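Local coordinates for protein 6-phosphogluconate dehydratase (Shewanella oneidensis, PDB 2GP4) that probably catalyses the dehydration of 6-phosphogluconate to 2-keto-3-deoxy-6-phosphogluconate, here in a form without its iron-sulfur cluster, at residues A[384-389]-A[396-401]; A[253-258]-A[375-380]; A[392-395]-A[400-403]. One frame throughout, in Å; residues are numbered along the deposited sequence.

Contact 1 (A[384-389]-A[396-401])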
loop_
_atom_site.group_PDB
_atom_site.type_symbol
_atom_site.label_atom_id
_atom_site.label_comp_id
_atom_site.label_asym_id
_atom_site.label_seq_id
_atom_site.Cartn_x
_atom_site.Cartn_y
_atom_site.Cartn_z
ATOM N N GLY A 384 -18.629 -11.969 1.135
ATOM C CA GLY A 384 -17.732 -12.951 0.539
ATOM C C GLY A 384 -16.571 -12.277 -0.165
ATOM O O GLY A 384 -16.027 -12.812 -1.133
ATOM N N LEU A 385 -16.187 -11.099 0.323
ATOM C CA LEU A 385 -15.086 -10.349 -0.279
ATOM C C LEU A 385 -13.760 -10.529 0.464
ATOM O O LEU A 385 -12.694 -10.217 -0.078
ATOM C CB LEU A 385 -15.456 -8.868 -0.459
ATOM C CG LEU A 385 -16.593 -8.607 -1.459
ATOM C CD1 LEU A 385 -17.145 -7.204 -1.325
ATOM C CD2 LEU A 385 -16.183 -8.906 -2.905
ATOM N N LEU A 386 -13.829 -11.038 1.692
ATOM C CA LEU A 386 -12.636 -11.433 2.433
ATOM C C LEU A 386 -12.686 -12.909 2.759
ATOM O O LEU A 386 -13.732 -13.424 3.157
ATOM C CB LEU A 386 -12.504 -10.649 3.745
ATOM C CG LEU A 386 -12.185 -9.156 3.731
ATOM C CD1 LEU A 386 -12.383 -8.567 5.122
ATOM C CD2 LEU A 386 -10.776 -8.919 3.235
ATOM N N HIS A 387 -11.553 -13.585 2.602
ATOM C CA HIS A 387 -11.412 -14.971 3.049
ATOM C C HIS A 387 -11.465 -15.032 4.571
ATOM O O HIS A 387 -10.692 -14.356 5.246
ATOM C CB HIS A 387 -10.092 -15.565 2.547
ATOM C CG HIS A 387 -10.004 -15.675 1.056
ATOM N ND1 HIS A 387 -10.631 -16.675 0.343
ATOM C CD2 HIS A 387 -9.352 -14.916 0.143
ATOM C CE1 HIS A 387 -10.372 -16.528 -0.944
ATOM N NE2 HIS A 387 -9.595 -15.469 -1.092
ATOM N N GLU A 388 -12.382 -15.836 5.105
ATOM C CA GLU A 388 -12.543 -15.987 6.551
ATOM C C GLU A 388 -11.624 -17.059 7.119
ATOM O O GLU A 388 -11.202 -16.984 8.281
ATOM C CB GLU A 388 -13.989 -16.340 6.901
ATOM C CG GLU A 388 -14.315 -16.102 8.374
ATOM C CD GLU A 388 -15.521 -16.872 8.855
ATOM O OE1 GLU A 388 -16.619 -16.714 8.263
ATOM O OE2 GLU A 388 -15.373 -17.625 9.845
ATOM N N ASP A 389 -11.329 -18.058 6.293
ATOM C CA ASP A 389 -10.595 -19.241 6.721
ATOM C C ASP A 389 -9.089 -18.990 6.705
ATOM O O ASP A 389 -8.349 -19.588 5.917
ATOM C CB ASP A 389 -10.971 -20.442 5.839
ATOM C CG ASP A 389 -10.758 -20.171 4.358
ATOM O OD1 ASP A 389 -11.058 -19.051 3.887
ATOM O OD2 ASP A 389 -10.275 -21.076 3.663
ATOM N N TYR A 396 -7.407 -18.568 14.860
ATOM C CA TYR A 396 -7.975 -18.922 13.568
ATOM C C TYR A 396 -9.317 -18.235 13.318
ATOM O O TYR A 396 -10.110 -18.041 14.243
ATOM C CB TYR A 396 -8.120 -20.442 13.451
ATOM C CG TYR A 396 -8.529 -20.912 12.073
ATOM C CD1 TYR A 396 -7.617 -20.926 11.023
ATOM C CD2 TYR A 396 -9.834 -21.331 11.820
ATOM C CE1 TYR A 396 -7.990 -21.340 9.759
ATOM C CE2 TYR A 396 -10.217 -21.758 10.559
ATOM C CZ TYR A 396 -9.289 -21.758 9.533
ATOM O OH TYR A 396 -9.662 -22.186 8.277
ATOM N N GLY A 397 -9.554 -17.866 12.061
ATOM C CA GLY A 397 -10.806 -17.241 11.647
ATOM C C GLY A 397 -10.759 -15.724 11.667
ATOM O O GLY A 397 -10.553 -15.122 12.724
ATOM N N LEU A 398 -10.961 -15.105 10.502
ATOM C CA LEU A 398 -10.891 -13.640 10.380
ATOM C C LEU A 398 -12.020 -12.888 11.091
ATOM O O LEU A 398 -11.883 -11.700 11.371
ATOM C CB LEU A 398 -10.802 -13.198 8.912
ATOM C CG LEU A 398 -10.363 -11.738 8.699
ATOM C CD1 LEU A 398 -8.904 -11.521 9.096
ATOM C CD2 LEU A 398 -10.616 -11.277 7.277
ATOM N N ARG A 399 -13.117 -13.585 11.387
ATOM C CA ARG A 399 -14.261 -13.018 12.110
ATOM C C ARG A 399 -13.854 -12.442 13.475
ATOM O O ARG A 399 -14.574 -11.607 14.043
ATOM C CB ARG A 399 -15.354 -14.083 12.264
ATOM C CG ARG A 399 -16.786 -13.571 12.416
ATOM C CD ARG A 399 -17.259 -12.705 11.245
ATOM N NE ARG A 399 -17.827 -13.439 10.113
ATOM C CZ ARG A 399 -18.703 -12.915 9.250
ATOM N NH1 ARG A 399 -19.141 -11.669 9.398
ATOM N NH2 ARG A 399 -19.161 -13.637 8.241
ATOM N N ARG A 400 -12.690 -12.869 13.976
ATOM C CA ARG A 400 -12.097 -12.328 15.206
ATOM C C ARG A 400 -11.771 -10.840 15.076
ATOM O O ARG A 400 -11.683 -10.118 16.078
ATOM C CB ARG A 400 -10.811 -13.073 15.563
ATOM C CG ARG A 400 -11.003 -14.491 16.008
ATOM C CD ARG A 400 -9.657 -15.192 16.156
ATOM N NE ARG A 400 -9.829 -16.600 16.506
ATOM C CZ ARG A 400 -10.044 -17.050 17.740
ATOM N NH1 ARG A 400 -10.118 -16.210 18.766
ATOM N NH2 ARG A 400 -10.186 -18.349 17.950
ATOM N N TYR A 401 -11.587 -10.391 13.839
ATOM C CA TYR A 401 -11.245 -9.003 13.569
ATOM C C TYR A 401 -12.466 -8.099 13.412
ATOM O O TYR A 401 -12.333 -6.906 13.150
ATOM C CB TYR A 401 -10.264 -8.911 12.389
ATOM C CG TYR A 401 -8.877 -9.283 12.826
ATOM C CD1 TYR A 401 -8.514 -10.617 12.986
ATOM C CD2 TYR A 401 -7.945 -8.303 13.144
ATOM C CE1 TYR A 401 -7.253 -10.966 13.424
ATOM C CE2 TYR A 401 -6.672 -8.640 13.583
ATOM C CZ TYR A 401 -6.332 -9.976 13.722
ATOM O OH TYR A 401 -5.073 -10.332 14.155
HETATM O O HOH W 1 -13.857 -16.646 11.803
#
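L398 turns its CG anti to the backbone N (chi1 -165°), which sends CD2 against the CD1 methyl of L386, whose own CG lies anti to its carbonyl carbon. The two leucine side chains stand roughly perpendicular, with 3.9 Å between L386 CD1 and L398 CD2, and the latter methyl also lies 3.7 Å from H387 O. Beside this apolar touch, the backbone supplies the one direct hydrogen bond of the contact: L398 N donates to E388 O at 2.9 Å, nearly straight and on a lone pair in the carbonyl plane. G397 CA adds a CH...O contact to the same oxygen. On the outer side, the extended chain of E388 brings its carboxylate to the edge of the R399 guanidinium, a long salt bridge of 4.0 Å between E388 OE1 and R399 NE. The two planes stand 74° apart, and the firmer ionic partner of R399 is D382. A water also bridges E388 and R399, donating to E388 OE2 and accepting from the backbone N of R399. The contact thus closes the loop after helix 372-383 onto the 3-10 turn before strand 403-408, while helix 304-316 covers both leucines, N309 touching each and V312 touching L386.

Contact 2 (A[253-258]-A[375-380])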
loop_
_atom_site.group_PDB
_atom_site.type_symbol
_atom_site.label_atom_id
_atom_site.label_comp_id
_atom_site.label_asym_id
_atom_site.label_seq_id
_atom_site.Cartn_x
_atom_site.Cartn_y
_atom_site.Cartn_z
HETATM N N MSE A 253 -3.666 -2.460 6.587
HETATM C CA MSE A 253 -3.249 -3.694 5.929
HETATM C C MSE A 253 -2.916 -4.777 6.956
HETATM O O MSE A 253 -3.313 -5.926 6.797
HETATM C CB MSE A 253 -2.051 -3.441 4.998
HETATM C CG MSE A 253 -1.699 -4.618 4.074
HETATM SE SE MSE A 253 0.179 -4.699 3.463
HETATM C CE MSE A 253 1.107 -4.639 5.191
ATOM N N LEU A 254 -2.199 -4.405 8.013
ATOM C CA LEU A 254 -1.840 -5.351 9.080
ATOM C C LEU A 254 -3.066 -5.889 9.820
ATOM O O LEU A 254 -3.024 -6.986 10.387
ATOM C CB LEU A 254 -0.865 -4.718 10.086
ATOM C CG LEU A 254 0.574 -4.371 9.689
ATOM C CD1 LEU A 254 1.312 -5.564 9.074
ATOM C CD2 LEU A 254 0.597 -3.179 8.752
ATOM N N GLU A 255 -4.144 -5.108 9.807
ATOM C CA GLU A 255 -5.399 -5.475 10.451
ATOM C C GLU A 255 -6.125 -6.596 9.700
ATOM O O GLU A 255 -6.485 -7.605 10.304
ATOM C CB GLU A 255 -6.301 -4.244 10.586
ATOM C CG GLU A 255 -7.548 -4.453 11.429
ATOM C CD GLU A 255 -7.321 -4.231 12.915
ATOM O OE1 GLU A 255 -8.120 -4.764 13.710
ATOM O OE2 GLU A 255 -6.364 -3.524 13.296
ATOM N N VAL A 256 -6.332 -6.418 8.394
ATOM C CA VAL A 256 -7.042 -7.409 7.568
ATOM C C VAL A 256 -6.245 -8.691 7.355
ATOM O O VAL A 256 -6.817 -9.757 7.139
ATOM C CB VAL A 256 -7.465 -6.853 6.178
ATOM C CG1 VAL A 256 -8.734 -6.057 6.292
ATOM C CG2 VAL A 256 -6.346 -6.029 5.544
HETATM N N MSE A 257 -4.924 -8.566 7.411
HETATM C CA MSE A 257 -4.022 -9.691 7.229
HETATM C C MSE A 257 -3.744 -10.420 8.545
HETATM O O MSE A 257 -2.984 -11.383 8.579
HETATM C CB MSE A 257 -2.721 -9.218 6.589
HETATM C CG MSE A 257 -2.886 -8.746 5.156
HETATM SE SE MSE A 257 -1.196 -8.239 4.335
HETATM C CE MSE A 257 -0.230 -9.912 4.607
ATOM N N GLY A 258 -4.368 -9.945 9.621
ATOM C CA GLY A 258 -4.271 -10.575 10.934
ATOM C C GLY A 258 -2.867 -10.594 11.501
ATOM O O GLY A 258 -2.457 -11.571 12.125
ATOM N N PHE A 375 -16.279 -2.798 11.507
ATOM C CA PHE A 375 -17.430 -2.703 10.608
ATOM C C PHE A 375 -17.052 -3.093 9.179
ATOM O O PHE A 375 -17.731 -3.908 8.559
ATOM C CB PHE A 375 -18.048 -1.300 10.638
ATOM C CG PHE A 375 -19.165 -1.111 9.654
ATOM C CD1 PHE A 375 -20.447 -1.567 9.937
ATOM C CD2 PHE A 375 -18.936 -0.478 8.440
ATOM C CE1 PHE A 375 -21.486 -1.395 9.027
ATOM C CE2 PHE A 375 -19.966 -0.300 7.523
ATOM C CZ PHE A 375 -21.249 -0.759 7.820
ATOM N N LEU A 376 -15.973 -2.503 8.669
ATOM C CA LEU A 376 -15.508 -2.758 7.310
ATOM C C LEU A 376 -15.272 -4.247 7.080
ATOM O O LEU A 376 -15.681 -4.799 6.060
ATOM C CB LEU A 376 -14.208 -1.995 7.038
ATOM C CG LEU A 376 -13.751 -1.903 5.582
ATOM C CD1 LEU A 376 -13.856 -0.469 5.118
ATOM C CD2 LEU A 376 -12.326 -2.396 5.449
ATOM N N ILE A 377 -14.613 -4.888 8.043
ATOM C CA ILE A 377 -14.255 -6.299 7.925
ATOM C C ILE A 377 -15.486 -7.202 7.993
ATOM O O ILE A 377 -15.554 -8.188 7.274
ATOM C CB ILE A 377 -13.138 -6.694 8.929
ATOM C CG1 ILE A 377 -11.801 -6.098 8.463
ATOM C CG2 ILE A 377 -13.021 -8.208 9.074
ATOM C CD1 ILE A 377 -10.651 -6.277 9.436
ATOM N N LYS A 378 -16.467 -6.846 8.819
ATOM C CA LYS A 378 -17.714 -7.611 8.879
ATOM C C LYS A 378 -18.465 -7.557 7.544
ATOM O O LYS A 378 -18.900 -8.593 7.029
ATOM C CB LYS A 378 -18.614 -7.134 10.020
ATOM C CG LYS A 378 -19.934 -7.895 10.106
ATOM C CD LYS A 378 -20.936 -7.227 11.029
ATOM C CE LYS A 378 -22.188 -8.080 11.165
ATOM N NZ LYS A 378 -23.054 -7.965 9.967
ATOM N N GLU A 379 -18.597 -6.349 6.998
ATOM C CA GLU A 379 -19.240 -6.126 5.703
ATOM C C GLU A 379 -18.594 -6.929 4.579
ATOM O O GLU A 379 -19.289 -7.598 3.804
ATOM C CB GLU A 379 -19.228 -4.641 5.345
ATOM C CG GLU A 379 -20.230 -3.815 6.120
ATOM C CD GLU A 379 -21.657 -4.133 5.730
ATOM O OE1 GLU A 379 -21.987 -3.998 4.532
ATOM O OE2 GLU A 379 -22.446 -4.520 6.619
ATOM N N LEU A 380 -17.268 -6.862 4.491
ATOM C CA LEU A 380 -16.560 -7.562 3.431
ATOM C C LEU A 380 -16.669 -9.082 3.602
ATOM O O LEU A 380 -16.912 -9.802 2.629
ATOM C CB LEU A 380 -15.107 -7.088 3.336
ATOM C CG LEU A 380 -14.911 -5.614 2.954
ATOM C CD1 LEU A 380 -13.480 -5.180 3.240
ATOM C CD2 LEU A 380 -15.294 -5.330 1.495
#
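V256 and I377 meet obliquely between two helices, the branch of the valine lying beside the outer end of the isoleucine. V256 CG1 is 3.7 Å from I377 CD1 and 3.8 Å from I377 CG1, so one methyl rests along the last two carbons of the longer chain. I377 reaches this position with CG1 anti to its carbonyl carbon (chi1 -73°) and with an extended second torsion, which carries CD1 out from helix 372-383 toward helix 252-256. E255 approaches I377 CD1 from another direction: its chain runs nearly square to that of I377, and E255 CG lies 4.1 Å from I377 CD1. The bend of E255 at chi2 (86°) turns the chain beyond CG, so that the aliphatic part makes the contact while the carboxylate is engaged elsewhere. There OE1 accepts from the backbone N of G263, and OE2 from the side chain of Q260. M373, one turn before I377, also packs on both E255 and V256, and A313 of helix 304-316 touches V256. The chemistry is therefore divided within a single glutamate: its methylene joins the V256 methyl against the end of I377 in a small, wholly buried apolar contact, whereas its acid group is satisfied by hydrogen bonds within its own part of the chain, consistent with helix-helix packing held by dispersion and the exclusion of water.

Contact 3 (A[392-395]-A[400-403])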
loop_
_atom_site.group_PDB
_atom_site.type_symbol
_atom_site.label_atom_id
_atom_site.label_comp_id
_atom_site.label_asym_id
_atom_site.label_seq_id
_atom_site.Cartn_x
_atom_site.Cartn_y
_atom_site.Cartn_z
ATOM N N THR A 392 -4.624 -16.178 12.098
ATOM C CA THR A 392 -4.159 -14.843 12.443
ATOM C C THR A 392 -3.398 -14.895 13.763
ATOM O O THR A 392 -3.432 -15.910 14.471
ATOM C CB THR A 392 -5.317 -13.806 12.541
ATOM O OG1 THR A 392 -6.001 -13.949 13.787
ATOM C CG2 THR A 392 -6.313 -13.955 11.400
ATOM N N VAL A 393 -2.722 -13.798 14.096
ATOM C CA VAL A 393 -1.999 -13.689 15.357
ATOM C C VAL A 393 -2.910 -13.774 16.587
ATOM O O VAL A 393 -2.428 -14.015 17.691
ATOM C CB VAL A 393 -1.135 -12.411 15.418
ATOM C CG1 VAL A 393 -0.057 -12.447 14.334
ATOM C CG2 VAL A 393 -1.996 -11.154 15.292
ATOM N N ALA A 394 -4.215 -13.590 16.389
ATOM C CA ALA A 394 -5.199 -13.675 17.468
ATOM C C ALA A 394 -5.914 -15.019 17.501
ATOM O O ALA A 394 -6.778 -15.246 18.349
ATOM C CB ALA A 394 -6.223 -12.547 17.347
ATOM N N GLY A 395 -5.556 -15.905 16.576
ATOM C CA GLY A 395 -6.220 -17.196 16.453
ATOM C C GLY A 395 -6.809 -17.399 15.072
ATOM O O GLY A 395 -6.729 -16.515 14.214
ATOM N N ARG A 400 -12.690 -12.869 13.976
ATOM C CA ARG A 400 -12.097 -12.328 15.206
ATOM C C ARG A 400 -11.771 -10.840 15.076
ATOM O O ARG A 400 -11.683 -10.118 16.078
ATOM C CB ARG A 400 -10.811 -13.073 15.563
ATOM C CG ARG A 400 -11.003 -14.491 16.008
ATOM C CD ARG A 400 -9.657 -15.192 16.156
ATOM N NE ARG A 400 -9.829 -16.600 16.506
ATOM C CZ ARG A 400 -10.044 -17.050 17.740
ATOM N NH1 ARG A 400 -10.118 -16.210 18.766
ATOM N NH2 ARG A 400 -10.186 -18.349 17.950
ATOM N N TYR A 401 -11.587 -10.391 13.839
ATOM C CA TYR A 401 -11.245 -9.003 13.569
ATOM C C TYR A 401 -12.466 -8.099 13.412
ATOM O O TYR A 401 -12.333 -6.906 13.150
ATOM C CB TYR A 401 -10.264 -8.911 12.389
ATOM C CG TYR A 401 -8.877 -9.283 12.826
ATOM C CD1 TYR A 401 -8.514 -10.617 12.986
ATOM C CD2 TYR A 401 -7.945 -8.303 13.144
ATOM C CE1 TYR A 401 -7.253 -10.966 13.424
ATOM C CE2 TYR A 401 -6.672 -8.640 13.583
ATOM C CZ TYR A 401 -6.332 -9.976 13.722
ATOM O OH TYR A 401 -5.073 -10.332 14.155
ATOM N N THR A 402 -13.650 -8.670 13.614
ATOM C CA THR A 402 -14.884 -7.887 13.730
ATOM C C THR A 402 -15.132 -7.495 15.186
ATOM O O THR A 402 -16.134 -6.857 15.503
ATOM C CB THR A 402 -16.119 -8.644 13.184
ATOM O OG1 THR A 402 -16.427 -9.760 14.035
ATOM C CG2 THR A 402 -15.874 -9.127 11.768
ATOM N N GLN A 403 -14.217 -7.891 16.066
ATOM C CA GLN A 403 -14.313 -7.557 17.486
ATOM C C GLN A 403 -13.348 -6.438 17.882
ATOM O O GLN A 403 -12.297 -6.251 17.257
ATOM C CB GLN A 403 -14.079 -8.791 18.358
ATOM C CG GLN A 403 -15.183 -9.828 18.295
ATOM C CD GLN A 403 -15.327 -10.601 19.600
ATOM O OE1 GLN A 403 -14.333 -10.972 20.233
ATOM N NE2 GLN A 403 -16.570 -10.839 20.010
#
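A type I beta turn, T392 to G395, packs here against the tyrosine and arginine side chains of the 3-10 turn that follows it, a local contact in the connection between helix 372-383 and strand 403-408. The T392 and Y401 side chains run alongside each other, pointing opposite ways, and T392 OG1 sits in the ring plane at its edge, 3.3 Å from Y401 CE1. That hydroxyl also braces the turn: it donates to G395 O at 2.7 Å, on a lone pair, and accepts from A394 N at 3.2 Å, forming an ST turn. A valine in place of T392 would probably leave A394 N without this acceptor and G395 O with one donor fewer, making the turn less firmly fixed beside the ring. V393 CG2 lies 3.4 Å from Y401 OH, whose hydrogen-bond partner is Q260 O. R400 NE donates to Y396 O, which helps hold the guanidinium with one face packed over G395 CA and A394 O. The turn joins the short strands 391-392 and 395-396 into a tight beta-hairpin, closed by bonds from T392 N to G395 O and from G395 N to T392 O; P262 touches both A394 and Y401, and I377 of helix 372-383 touches the Y401 side chain.

The three contacts form one cluster on the same side of the chain's centre, with neighbouring centres 8 to 9 Å apart and all segments within the N-terminal dehydratase region. Segment 253-258 comes first; helix 372-383 then gives contact 2 its second half and leads directly into contact 1, L385 N lying 2.7 Å from L380 O. Contact 3 is nested in the same connection and shares R400 and Y401 with contact 1. Y401, common to these two, also reaches contact 2, Y401 CD2 lying 3.3 Å from E255 O. A probable hydrogen bond from V393 N to G258 O (3.0 Å) ties contact 3 to contact 2, so residues over a hundred positions apart join in one compact, largely helical region.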